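PDB 6KYY: pyridine nucleotide-disulphide oxidoreductase dimerisation region, which is an FAD-dependent flavoprotein disulfide reductase that binds copper(II) and is probably involved in resistance to reactive chlorine species such as hypochlorous acid. Local coordinates for residues B[129-134]-B[319-324]; B[387-392]-B[442-447]; B[54-59]-B[79-84]. One frame throughout, in Å; residues are numbered along the deposited sequence.

Contact 1 of 3, residues B[129-134]-B[319-324]; sequences KIFINT and DELLGE. With FAD (flavin-adenine dinucleotide), chain N.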
loop_
_atom_site.group_PDB
_atom_site.type_symbol
_atom_site.label_atom_id
_atom_site.label_comp_id
_atom_site.label_asym_id
_atom_site.label_seq_id
_atom_site.Cartn_x
_atom_site.Cartn_y
_atom_site.Cartn_z
ATOM N N LYS B 129 -36.514 17.649 -4.408
ATOM C CA LYS B 129 -35.683 17.172 -3.315
ATOM C C LYS B 129 -34.422 18.020 -3.271
ATOM O O LYS B 129 -33.901 18.422 -4.314
ATOM C CB LYS B 129 -35.310 15.691 -3.484
ATOM C CG LYS B 129 -36.432 14.802 -3.998
ATOM C CD LYS B 129 -35.996 13.344 -4.023
ATOM C CE LYS B 129 -37.165 12.409 -4.291
ATOM N NZ LYS B 129 -38.467 13.131 -4.332
ATOM N N ILE B 130 -33.940 18.303 -2.064
ATOM C CA ILE B 130 -32.739 19.107 -1.872
ATOM C C ILE B 130 -31.789 18.352 -0.954
ATOM O O ILE B 130 -32.214 17.753 0.039
ATOM C CB ILE B 130 -33.067 20.504 -1.304
ATOM C CG1 ILE B 130 -34.205 21.149 -2.100
ATOM C CG2 ILE B 130 -31.837 21.395 -1.337
ATOM C CD1 ILE B 130 -34.692 22.460 -1.530
ATOM N N PHE B 131 -30.501 18.380 -1.289
ATOM C CA PHE B 131 -29.477 17.611 -0.588
ATOM C C PHE B 131 -28.388 18.564 -0.114
ATOM O O PHE B 131 -27.688 19.169 -0.934
ATOM C CB PHE B 131 -28.903 16.521 -1.493
ATOM C CG PHE B 131 -29.949 15.651 -2.136
ATOM C CD1 PHE B 131 -30.572 16.041 -3.312
ATOM C CD2 PHE B 131 -30.308 14.440 -1.567
ATOM C CE1 PHE B 131 -31.534 15.244 -3.902
ATOM C CE2 PHE B 131 -31.270 13.638 -2.154
ATOM C CZ PHE B 131 -31.884 14.041 -3.322
ATOM N N ILE B 132 -28.244 18.693 1.201
ATOM C CA ILE B 132 -27.260 19.596 1.789
ATOM C C ILE B 132 -25.902 18.902 1.812
ATOM O O ILE B 132 -25.760 17.811 2.373
ATOM C CB ILE B 132 -27.686 20.031 3.197
ATOM C CG1 ILE B 132 -28.969 20.862 3.131
ATOM C CG2 ILE B 132 -26.568 20.810 3.877
ATOM C CD1 ILE B 132 -29.329 21.544 4.435
ATOM N N ASN B 133 -24.900 19.541 1.211
ATOM C CA ASN B 133 -23.563 18.968 1.074
ATOM C C ASN B 133 -22.505 20.058 1.191
ATOM O O ASN B 133 -21.550 20.108 0.409
ATOM C CB ASN B 133 -23.426 18.219 -0.252
ATOM C CG ASN B 133 -22.221 17.299 -0.285
ATOM O OD1 ASN B 133 -21.755 16.909 -1.354
ATOM N ND2 ASN B 133 -21.708 16.950 0.889
ATOM N N THR B 134 -22.655 20.946 2.174
ATOM C CA THR B 134 -21.798 22.120 2.281
ATOM C C THR B 134 -20.486 21.858 3.010
ATOM O O THR B 134 -19.592 22.708 2.957
ATOM C CB THR B 134 -22.543 23.260 2.985
ATOM O OG1 THR B 134 -23.092 22.787 4.220
ATOM C CG2 THR B 134 -23.664 23.785 2.103
ATOM N N ASP B 319 -29.353 4.435 -2.308
ATOM C CA ASP B 319 -30.140 3.236 -2.057
ATOM C C ASP B 319 -31.602 3.553 -1.776
ATOM O O ASP B 319 -32.444 2.653 -1.854
ATOM C CB ASP B 319 -29.544 2.453 -0.888
ATOM C CG ASP B 319 -29.933 0.988 -0.909
ATOM O OD1 ASP B 319 -30.209 0.460 -2.006
ATOM O OD2 ASP B 319 -29.962 0.365 0.172
ATOM N N GLU B 320 -31.926 4.802 -1.447
ATOM C CA GLU B 320 -33.313 5.177 -1.207
ATOM C C GLU B 320 -33.991 5.717 -2.460
ATOM O O GLU B 320 -35.152 5.388 -2.726
ATOM C CB GLU B 320 -33.396 6.217 -0.086
ATOM C CG GLU B 320 -34.819 6.607 0.281
ATOM C CD GLU B 320 -34.902 7.365 1.588
ATOM O OE1 GLU B 320 -35.235 6.742 2.618
ATOM O OE2 GLU B 320 -34.640 8.585 1.585
ATOM N N LEU B 321 -33.285 6.537 -3.240
ATOM C CA LEU B 321 -33.892 7.157 -4.411
ATOM C C LEU B 321 -33.947 6.218 -5.609
ATOM O O LEU B 321 -34.852 6.338 -6.441
ATOM C CB LEU B 321 -33.128 8.426 -4.791
ATOM C CG LEU B 321 -32.846 9.433 -3.676
ATOM C CD1 LEU B 321 -32.036 10.602 -4.212
ATOM C CD2 LEU B 321 -34.143 9.916 -3.048
ATOM N N LEU B 322 -33.002 5.285 -5.720
ATOM C CA LEU B 322 -32.884 4.455 -6.911
ATOM C C LEU B 322 -33.191 2.982 -6.655
ATOM O O LEU B 322 -32.957 2.151 -7.539
ATOM C CB LEU B 322 -31.490 4.620 -7.523
ATOM C CG LEU B 322 -31.215 6.022 -8.078
ATOM C CD1 LEU B 322 -30.007 6.027 -9.003
ATOM C CD2 LEU B 322 -32.440 6.575 -8.794
ATOM N N GLY B 323 -33.703 2.636 -5.481
ATOM C CA GLY B 323 -34.307 1.336 -5.262
ATOM C C GLY B 323 -33.491 0.449 -4.336
ATOM O O GLY B 323 -32.437 0.826 -3.822
ATOM N N GLU B 324 -34.024 -0.766 -4.153
ATOM C CA GLU B 324 -33.486 -1.789 -3.248
ATOM C C GLU B 324 -33.673 -1.393 -1.784
ATOM O O GLU B 324 -32.807 -1.631 -0.943
ATOM C CB GLU B 324 -32.015 -2.108 -3.542
ATOM C CG GLU B 324 -31.612 -3.538 -3.190
ATOM C CD GLU B 324 -30.879 -3.633 -1.864
ATOM O OE1 GLU B 324 -30.981 -4.686 -1.200
ATOM O OE2 GLU B 324 -30.203 -2.652 -1.483
HETATM P PA FAD N . -16.962 19.212 1.005
HETATM O O1A FAD N . -16.471 19.934 2.204
HETATM O O2A FAD N . -15.926 18.348 0.277
HETATM O O5B FAD N . -17.613 20.214 -0.012
HETATM C C5B FAD N . -18.057 21.522 0.406
HETATM C C4B FAD N . -18.350 22.347 -0.822
HETATM O O4B FAD N . -19.594 23.064 -0.646
HETATM C C3B FAD N . -17.289 23.390 -1.174
HETATM O O3B FAD N . -17.010 23.370 -2.568
HETATM C C2B FAD N . -17.934 24.708 -0.734
HETATM O O2B FAD N . -17.491 25.804 -1.528
HETATM C C1B FAD N . -19.408 24.417 -0.997
HETATM N N9A FAD N . -20.334 25.233 -0.218
HETATM C C8A FAD N . -20.285 25.487 1.128
HETATM N N7A FAD N . -21.253 26.261 1.562
HETATM C C5A FAD N . -21.989 26.535 0.420
HETATM C C6A FAD N . -23.149 27.304 0.199
HETATM N N6A FAD N . -23.797 27.965 1.162
HETATM N N1A FAD N . -23.628 27.370 -1.064
HETATM C C2A FAD N . -22.985 26.710 -2.030
HETATM N N3A FAD N . -21.886 25.958 -1.942
HETATM C C4A FAD N . -21.435 25.908 -0.684
HETATM N N1 FAD N . -10.618 13.095 4.681
HETATM C C2 FAD N . -10.157 11.822 4.500
HETATM O O2 FAD N . -10.929 10.874 4.313
HETATM N N3 FAD N . -8.796 11.576 4.523
HETATM C C4 FAD N . -7.802 12.510 4.736
HETATM O O4 FAD N . -6.621 12.169 4.723
HETATM C C4X FAD N . -8.302 13.860 4.932
HETATM N N5 FAD N . -7.435 14.814 5.106
HETATM C C5X FAD N . -7.912 16.101 5.287
HETATM C C6 FAD N . -6.996 17.131 5.493
HETATM C C7 FAD N . -7.423 18.442 5.680
HETATM C C7M FAD N . -6.405 19.529 5.900
HETATM C C8 FAD N . -8.797 18.732 5.661
HETATM C C8M FAD N . -9.292 20.139 5.859
HETATM C C9 FAD N . -9.715 17.706 5.457
HETATM C C9A FAD N . -9.283 16.398 5.269
HETATM N N10 FAD N . -10.185 15.338 5.052
HETATM C C10 FAD N . -9.729 14.054 4.882
HETATM C "C1'" FAD N . -11.636 15.578 5.032
HETATM C "C2'" FAD N . -12.190 15.819 3.632
HETATM O "O2'" FAD N . -11.636 17.014 3.079
HETATM C "C3'" FAD N . -13.710 15.963 3.713
HETATM O "O3'" FAD N . -14.195 15.161 4.783
HETATM C "C4'" FAD N . -14.448 15.576 2.431
HETATM O "O4'" FAD N . -14.166 16.535 1.410
HETATM C "C5'" FAD N . -15.944 15.446 2.634
HETATM O "O5'" FAD N . -16.553 16.746 2.491
HETATM P P FAD N . -18.087 16.898 2.166
HETATM O O1P FAD N . -18.519 15.794 1.195
HETATM O O2P FAD N . -18.877 16.962 3.415
HETATM O O3P FAD N . -18.183 18.280 1.395
#
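Leu321, in the last turn of helix 307-321, reaches across to strand 130-132 and sets one methyl against Phe131 and the other against Lys129. The apolar part of the contact is this one fork. CD1 of Leu321 lies 3.6 Å from CZ of Phe131, with CE2 of the same ring almost as near, so the methyl meets the far end of the ring obliquely. The two side chains come from opposite directions. CD2 of Leu321 turns to the aliphatic stem of Lys129, 4.0 Å from its CD, and there the side chains run past one another in opposite senses. Lys129 thus contributes methylenes, not its ammonium group. In Leu321 CG stands anti to the carbonyl carbon and the chain is then extended (chi2 178°), which carries the fork away from the helix. A separate van der Waals contact lies beyond the strand, where CG2 of Thr134 touches the adenine, 3.5 Å from N7A of FAD.

No polar bond joins the two segments. Asn133, just after the strand, makes one weak hydrogen bond to FAD, from ND2 to the phosphate oxygen O1P at 3.4 Å, and others within the protein: ND2 also binds the carbonyl of Met297, while OD1 accepts from the backbone N of Gly22. The amide is therefore held at both ends beside the diphosphate.

Around the contact, strand 130-132 runs parallel between strands 10-16 and 294-296 in the FAD-binding sheet. Phe131 stacks with Trp295, which Leu321 also touches, and Leu25 and Leu29 of helix 20-31 add to the same apolar layer.

Contact 2 of 3, residues B[387-392]-B[442-447]; sequences AIVDNK and DLFSLV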
loop_
_atom_site.group_PDB
_atom_site.type_symbol
_atom_site.label_atom_id
_atom_site.label_comp_id
_atom_site.label_asym_id
_atom_site.label_seq_id
_atom_site.Cartn_x
_atom_site.Cartn_y
_atom_site.Cartn_z
ATOM N N ALA B 387 -1.869 -5.121 17.613
ATOM C CA ALA B 387 -3.285 -5.416 17.487
ATOM C C ALA B 387 -3.742 -6.140 18.743
ATOM O O ALA B 387 -2.932 -6.569 19.570
ATOM C CB ALA B 387 -3.584 -6.246 16.236
ATOM N N ILE B 388 -5.056 -6.268 18.886
ATOM C CA ILE B 388 -5.669 -6.825 20.086
ATOM C C ILE B 388 -6.532 -8.007 19.673
ATOM O O ILE B 388 -7.428 -7.865 18.831
ATOM C CB ILE B 388 -6.494 -5.773 20.840
ATOM C CG1 ILE B 388 -5.636 -4.538 21.117
ATOM C CG2 ILE B 388 -7.029 -6.346 22.143
ATOM C CD1 ILE B 388 -6.403 -3.246 21.076
ATOM N N VAL B 389 -6.262 -9.166 20.264
ATOM C CA VAL B 389 -6.990 -10.397 19.986
ATOM C C VAL B 389 -7.870 -10.711 21.186
ATOM O O VAL B 389 -7.420 -10.616 22.335
ATOM C CB VAL B 389 -6.030 -11.562 19.689
ATOM C CG1 VAL B 389 -6.810 -12.845 19.439
ATOM C CG2 VAL B 389 -5.139 -11.222 18.504
ATOM N N ASP B 390 -9.124 -11.067 20.924
ATOM C CA ASP B 390 -10.041 -11.514 21.966
ATOM C C ASP B 390 -9.963 -13.034 22.058
ATOM O O ASP B 390 -10.183 -13.732 21.062
ATOM C CB ASP B 390 -11.466 -11.049 21.668
ATOM C CG ASP B 390 -12.501 -11.699 22.568
ATOM O OD1 ASP B 390 -13.662 -11.837 22.128
ATOM O OD2 ASP B 390 -12.165 -12.064 23.715
ATOM N N ASN B 391 -9.663 -13.545 23.254
ATOM C CA ASN B 391 -9.329 -14.958 23.404
ATOM C C ASN B 391 -10.553 -15.865 23.364
ATOM O O ASN B 391 -10.446 -17.014 22.923
ATOM C CB ASN B 391 -8.562 -15.177 24.708
ATOM C CG ASN B 391 -7.078 -14.914 24.561
ATOM O OD1 ASN B 391 -6.498 -15.135 23.497
ATOM N ND2 ASN B 391 -6.452 -14.440 25.633
ATOM N N LYS B 392 -11.712 -15.383 23.819
ATOM C CA LYS B 392 -12.900 -16.231 23.824
ATOM C C LYS B 392 -13.406 -16.505 22.413
ATOM O O LYS B 392 -13.901 -17.603 22.136
ATOM C CB LYS B 392 -14.001 -15.589 24.674
ATOM C CG LYS B 392 -15.397 -16.147 24.429
ATOM C CD LYS B 392 -16.351 -15.791 25.560
ATOM C CE LYS B 392 -16.250 -16.785 26.705
ATOM N NZ LYS B 392 -17.163 -16.432 27.827
ATOM N N ASP B 442 3.783 -12.223 10.488
ATOM C CA ASP B 442 4.649 -12.220 11.660
ATOM C C ASP B 442 4.003 -11.531 12.854
ATOM O O ASP B 442 4.352 -11.836 14.001
ATOM C CB ASP B 442 5.983 -11.548 11.324
ATOM C CG ASP B 442 6.534 -11.981 9.976
ATOM O OD1 ASP B 442 6.847 -11.100 9.148
ATOM O OD2 ASP B 442 6.655 -13.202 9.747
ATOM N N LEU B 443 3.064 -10.612 12.616
ATOM C CA LEU B 443 2.463 -9.871 13.722
ATOM C C LEU B 443 1.540 -10.755 14.553
ATOM O O LEU B 443 1.576 -10.710 15.788
ATOM C CB LEU B 443 1.702 -8.655 13.195
ATOM C CG LEU B 443 0.828 -7.935 14.227
ATOM C CD1 LEU B 443 1.679 -7.383 15.363
ATOM C CD2 LEU B 443 0.009 -6.827 13.579
ATOM N N PHE B 444 0.703 -11.559 13.898
ATOM C CA PHE B 444 -0.244 -12.423 14.587
ATOM C C PHE B 444 0.292 -13.832 14.798
ATOM O O PHE B 444 -0.445 -14.702 15.274
ATOM C CB PHE B 444 -1.571 -12.458 13.829
ATOM C CG PHE B 444 -2.301 -11.144 13.841
ATOM C CD1 PHE B 444 -2.423 -10.391 12.684
ATOM C CD2 PHE B 444 -2.849 -10.657 15.013
ATOM C CE1 PHE B 444 -3.091 -9.176 12.698
ATOM C CE2 PHE B 444 -3.514 -9.447 15.032
ATOM C CZ PHE B 444 -3.635 -8.705 13.871
ATOM N N SER B 445 1.561 -14.074 14.463
ATOM C CA SER B 445 2.224 -15.279 14.940
ATOM C C SER B 445 2.598 -15.161 16.409
ATOM O O SER B 445 2.798 -16.184 17.072
ATOM C CB SER B 445 3.472 -15.569 14.104
ATOM O OG SER B 445 3.133 -15.842 12.757
ATOM N N LEU B 446 2.673 -13.938 16.930
ATOM C CA LEU B 446 2.997 -13.676 18.326
ATOM C C LEU B 446 1.826 -13.930 19.266
ATOM O O LEU B 446 1.904 -13.557 20.441
ATOM C CB LEU B 446 3.483 -12.232 18.488
ATOM C CG LEU B 446 4.577 -11.761 17.529
ATOM C CD1 LEU B 446 4.512 -10.255 17.339
ATOM C CD2 LEU B 446 5.946 -12.183 18.035
ATOM N N VAL B 447 0.754 -14.546 18.783
ATOM C CA VAL B 447 -0.416 -14.836 19.602
ATOM C C VAL B 447 -0.245 -16.212 20.229
ATOM O O VAL B 447 0.042 -17.193 19.532
ATOM C CB VAL B 447 -1.704 -14.762 18.766
ATOM C CG1 VAL B 447 -2.927 -14.895 19.659
ATOM C CG2 VAL B 447 -1.753 -13.463 17.975
#
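The ring of Phe444 meets strand 384-390 obliquely, with Ala387 CB 3.4 Å from CZ of Phe444 and equally close to its CE2. CG2 of Val389 approaches the same ring, again obliquely, 4.2 Å from CD2 of Phe444. Over the centre of one ring face sits CG of Leu443, the preceding residue, 4.3 Å above the plane. The torsions explain the reach: CG of Phe444 is anti to its carbonyl carbon (chi1 -67°), which brings the end of the ring to the strand although the side chain does not set out toward it.

Val447 supplies a second point of contact. Its CG2 lies 4.1 Å from CG2 of Val389, the two branched side chains crossing at a slant. CG2 of Val389 thus touches both Phe444 and Val447, whereas Ala387 meets Phe444 but not Val447. These alternate strand residues face the C-terminal segment, and Ile388 between them turns the other way, onto strands 362-368 and 396-402. Tyr423 touches Val389, Phe444 and Val447, and Leu426 with the side chain of Arg427 packs on Phe444 from helix 424-428.

Everything that meets across this contact is carbon. The end of helix 439-443 and the residues after it are therefore joined to the antiparallel sheet of the dimerisation domain by shape and apolar burial, without directional bonds between the two segments.

Contact 3 of 3, residues B[54-59]-B[79-84]; sequences GCIPTK and NEVVNF. With CU (copper (II) ion), chain V; FAD (flavin-adenine dinucleotide), chain N.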
loop_
_atom_site.group_PDB
_atom_site.type_symbol
_atom_site.label_atom_id
_atom_site.label_comp_id
_atom_site.label_asym_id
_atom_site.label_seq_id
_atom_site.Cartn_x
_atom_site.Cartn_y
_atom_site.Cartn_z
ATOM N N GLY B 54 -7.951 19.914 0.768
ATOM C CA GLY B 54 -8.026 18.799 1.697
ATOM C C GLY B 54 -7.000 17.695 1.520
ATOM O O GLY B 54 -5.807 17.912 1.748
ATOM N N CYS B 55 -7.448 16.499 1.123
ATOM C CA CYS B 55 -6.552 15.341 1.079
ATOM C C CYS B 55 -5.467 15.500 0.023
ATOM O O CYS B 55 -4.283 15.274 0.296
ATOM C CB CYS B 55 -7.332 14.061 0.791
ATOM S SG CYS B 55 -8.583 13.568 1.925
ATOM N N ILE B 56 -5.855 15.859 -1.197
ATOM C CA ILE B 56 -4.959 15.750 -2.347
ATOM C C ILE B 56 -3.794 16.733 -2.250
ATOM O O ILE B 56 -2.640 16.302 -2.386
ATOM C CB ILE B 56 -5.732 15.914 -3.664
ATOM C CG1 ILE B 56 -6.903 14.928 -3.701
ATOM C CG2 ILE B 56 -4.804 15.701 -4.852
ATOM C CD1 ILE B 56 -7.417 14.628 -5.087
ATOM N N PRO B 57 -4.008 18.036 -2.016
ATOM C CA PRO B 57 -2.837 18.921 -1.884
ATOM C C PRO B 57 -1.988 18.592 -0.671
ATOM O O PRO B 57 -0.756 18.690 -0.739
ATOM C CB PRO B 57 -3.461 20.320 -1.787
ATOM C CG PRO B 57 -4.811 20.079 -1.230
ATOM C CD PRO B 57 -5.266 18.789 -1.847
ATOM N N THR B 58 -2.616 18.195 0.438
ATOM C CA THR B 58 -1.865 17.838 1.638
ATOM C C THR B 58 -0.955 16.644 1.377
ATOM O O THR B 58 0.248 16.692 1.655
ATOM C CB THR B 58 -2.830 17.534 2.786
ATOM O OG1 THR B 58 -3.833 18.555 2.851
ATOM C CG2 THR B 58 -2.095 17.468 4.115
ATOM N N LYS B 59 -1.514 15.567 0.823
ATOM C CA LYS B 59 -0.745 14.345 0.615
ATOM C C LYS B 59 0.246 14.486 -0.532
ATOM O O LYS B 59 1.308 13.852 -0.508
ATOM C CB LYS B 59 -1.685 13.164 0.359
ATOM C CG LYS B 59 -2.193 12.457 1.621
ATOM C CD LYS B 59 -2.618 13.443 2.702
ATOM C CE LYS B 59 -3.950 13.064 3.320
ATOM N NZ LYS B 59 -4.410 14.056 4.333
ATOM N N ASN B 79 0.058 22.556 -7.121
ATOM C CA ASN B 79 -0.874 23.339 -7.927
ATOM C C ASN B 79 -1.312 22.577 -9.171
ATOM O O ASN B 79 -2.491 22.607 -9.542
ATOM C CB ASN B 79 -0.240 24.672 -8.318
ATOM C CG ASN B 79 -0.260 25.680 -7.191
ATOM O OD1 ASN B 79 -1.037 25.558 -6.246
ATOM N ND2 ASN B 79 0.600 26.686 -7.284
ATOM N N GLU B 80 -0.377 21.886 -9.830
ATOM C CA GLU B 80 -0.716 21.163 -11.053
ATOM C C GLU B 80 -1.687 20.021 -10.782
ATOM O O GLU B 80 -2.519 19.697 -11.638
ATOM C CB GLU B 80 0.553 20.632 -11.718
ATOM C CG GLU B 80 1.249 21.636 -12.621
ATOM C CD GLU B 80 2.753 21.650 -12.428
ATOM O OE1 GLU B 80 3.314 20.602 -12.044
ATOM O OE2 GLU B 80 3.374 22.709 -12.659
ATOM N N VAL B 81 -1.600 19.404 -9.604
ATOM C CA VAL B 81 -2.487 18.292 -9.282
ATOM C C VAL B 81 -3.866 18.798 -8.874
ATOM O O VAL B 81 -4.888 18.237 -9.285
ATOM C CB VAL B 81 -1.856 17.409 -8.189
ATOM C CG1 VAL B 81 -2.818 16.311 -7.770
ATOM C CG2 VAL B 81 -0.545 16.813 -8.681
ATOM N N VAL B 82 -3.927 19.861 -8.068
ATOM C CA VAL B 82 -5.230 20.393 -7.674
ATOM C C VAL B 82 -5.953 20.984 -8.878
ATOM O O VAL B 82 -7.178 20.867 -8.997
ATOM C CB VAL B 82 -5.093 21.418 -6.526
ATOM C CG1 VAL B 82 -4.230 20.860 -5.398
ATOM C CG2 VAL B 82 -4.543 22.756 -7.015
ATOM N N ASN B 83 -5.214 21.604 -9.802
ATOM C CA ASN B 83 -5.850 22.265 -10.934
ATOM C C ASN B 83 -6.286 21.272 -11.998
ATOM O O ASN B 83 -7.279 21.514 -12.693
ATOM C CB ASN B 83 -4.906 23.307 -11.535
ATOM C CG ASN B 83 -4.926 24.620 -10.776
ATOM O OD1 ASN B 83 -5.989 25.128 -10.417
ATOM N ND2 ASN B 83 -3.746 25.172 -10.517
ATOM N N PHE B 84 -5.565 20.159 -12.145
ATOM C CA PHE B 84 -5.999 19.132 -13.083
ATOM C C PHE B 84 -7.291 18.475 -12.615
ATOM O O PHE B 84 -8.215 18.276 -13.410
ATOM C CB PHE B 84 -4.907 18.080 -13.269
ATOM C CG PHE B 84 -5.305 16.960 -14.188
ATOM C CD1 PHE B 84 -5.059 17.045 -15.547
ATOM C CD2 PHE B 84 -5.939 15.829 -13.696
ATOM C CE1 PHE B 84 -5.432 16.023 -16.399
ATOM C CE2 PHE B 84 -6.319 14.808 -14.542
ATOM C CZ PHE B 84 -6.063 14.902 -15.895
HETATM CU CU CU V . -9.927 14.538 0.571
HETATM P PA FAD N . -16.962 19.212 1.005
HETATM O O1A FAD N . -16.471 19.934 2.204
HETATM O O2A FAD N . -15.926 18.348 0.277
HETATM O O5B FAD N . -17.613 20.214 -0.012
HETATM C C5B FAD N . -18.057 21.522 0.406
HETATM C C4B FAD N . -18.350 22.347 -0.822
HETATM O O4B FAD N . -19.594 23.064 -0.646
HETATM C C3B FAD N . -17.289 23.390 -1.174
HETATM O O3B FAD N . -17.010 23.370 -2.568
HETATM C C2B FAD N . -17.934 24.708 -0.734
HETATM O O2B FAD N . -17.491 25.804 -1.528
HETATM C C1B FAD N . -19.408 24.417 -0.997
HETATM N N9A FAD N . -20.334 25.233 -0.218
HETATM C C8A FAD N . -20.285 25.487 1.128
HETATM N N7A FAD N . -21.253 26.261 1.562
HETATM C C5A FAD N . -21.989 26.535 0.420
HETATM C C6A FAD N . -23.149 27.304 0.199
HETATM N N6A FAD N . -23.797 27.965 1.162
HETATM N N1A FAD N . -23.628 27.370 -1.064
HETATM C C2A FAD N . -22.985 26.710 -2.030
HETATM N N3A FAD N . -21.886 25.958 -1.942
HETATM C C4A FAD N . -21.435 25.908 -0.684
HETATM N N1 FAD N . -10.618 13.095 4.681
HETATM C C2 FAD N . -10.157 11.822 4.500
HETATM O O2 FAD N . -10.929 10.874 4.313
HETATM N N3 FAD N . -8.796 11.576 4.523
HETATM C C4 FAD N . -7.802 12.510 4.736
HETATM O O4 FAD N . -6.621 12.169 4.723
HETATM C C4X FAD N . -8.302 13.860 4.932
HETATM N N5 FAD N . -7.435 14.814 5.106
HETATM C C5X FAD N . -7.912 16.101 5.287
HETATM C C6 FAD N . -6.996 17.131 5.493
HETATM C C7 FAD N . -7.423 18.442 5.680
HETATM C C7M FAD N . -6.405 19.529 5.900
HETATM C C8 FAD N . -8.797 18.732 5.661
HETATM C C8M FAD N . -9.292 20.139 5.859
HETATM C C9 FAD N . -9.715 17.706 5.457
HETATM C C9A FAD N . -9.283 16.398 5.269
HETATM N N10 FAD N . -10.185 15.338 5.052
HETATM C C10 FAD N . -9.729 14.054 4.882
HETATM C "C1'" FAD N . -11.636 15.578 5.032
HETATM C "C2'" FAD N . -12.190 15.819 3.632
HETATM O "O2'" FAD N . -11.636 17.014 3.079
HETATM C "C3'" FAD N . -13.710 15.963 3.713
HETATM O "O3'" FAD N . -14.195 15.161 4.783
HETATM C "C4'" FAD N . -14.448 15.576 2.431
HETATM O "O4'" FAD N . -14.166 16.535 1.410
HETATM C "C5'" FAD N . -15.944 15.446 2.634
HETATM O "O5'" FAD N . -16.553 16.746 2.491
HETATM P P FAD N . -18.087 16.898 2.166
HETATM O O1P FAD N . -18.519 15.794 1.195
HETATM O O2P FAD N . -18.877 16.962 3.415
HETATM O O3P FAD N . -18.183 18.280 1.395
#
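Ile56 and Val81 bring helices 55-65 and 71-94 together, and Ile56 can be followed outward from the first helix. Its CB divides into two branches. CG2, anti to the backbone N, meets CG1 of Val81 at 3.6 Å. The other branch runs through CG1 to CD1; the side chain as a whole also packs on Cys50, Ile51 and Leu85, and on Pro373 of the second subunit. One residue on, CB of Pro57 touches CG1 of Val82 at 3.7 Å; the CA atoms of Pro57 and Val82 are the nearest pair between the two segments, 6.4 Å apart.

The other side of helix 55-65 faces the flavin. SG of Cys55 binds copper at 2.1 Å and lies 3.0 Å from C4X of FAD; Cys50 is the second cysteine on the metal. NZ of Lys59 donates to O4 of FAD at 2.9 Å and to N5 at 3.2 Å, and forms a salt bridge with Glu179.

The arrangement is that expected of the redox site in the pyridine nucleotide-disulfide oxidoreductases of the first class, to which this protein probably belongs: two cysteines, which probably form a redox-active disulfide when oxidised but here hold copper instead, stand beside the isoalloxazine, and His433 of the second subunit, the probable proton acceptor, packs on Cys55.

Along the chain the order is contact 3, contact 1, contact 2, each closing before the next opens. Contacts 3 and 1 both touch FAD, at different parts of it: helix 55-65 of contact 3 is at the flavin, the loop after the strand of contact 1 at the diphosphate and adenine. Their centres are 28 Å apart and their nearest atoms about 12 Å. Contact 2 belongs to the dimerisation domain, its centre 41 Å from that of contact 1 and 39 Å from that of contact 3. That domain also carries His433, which from the second subunit packs at contact 3, consistent with a flavin site shared between the two subunits.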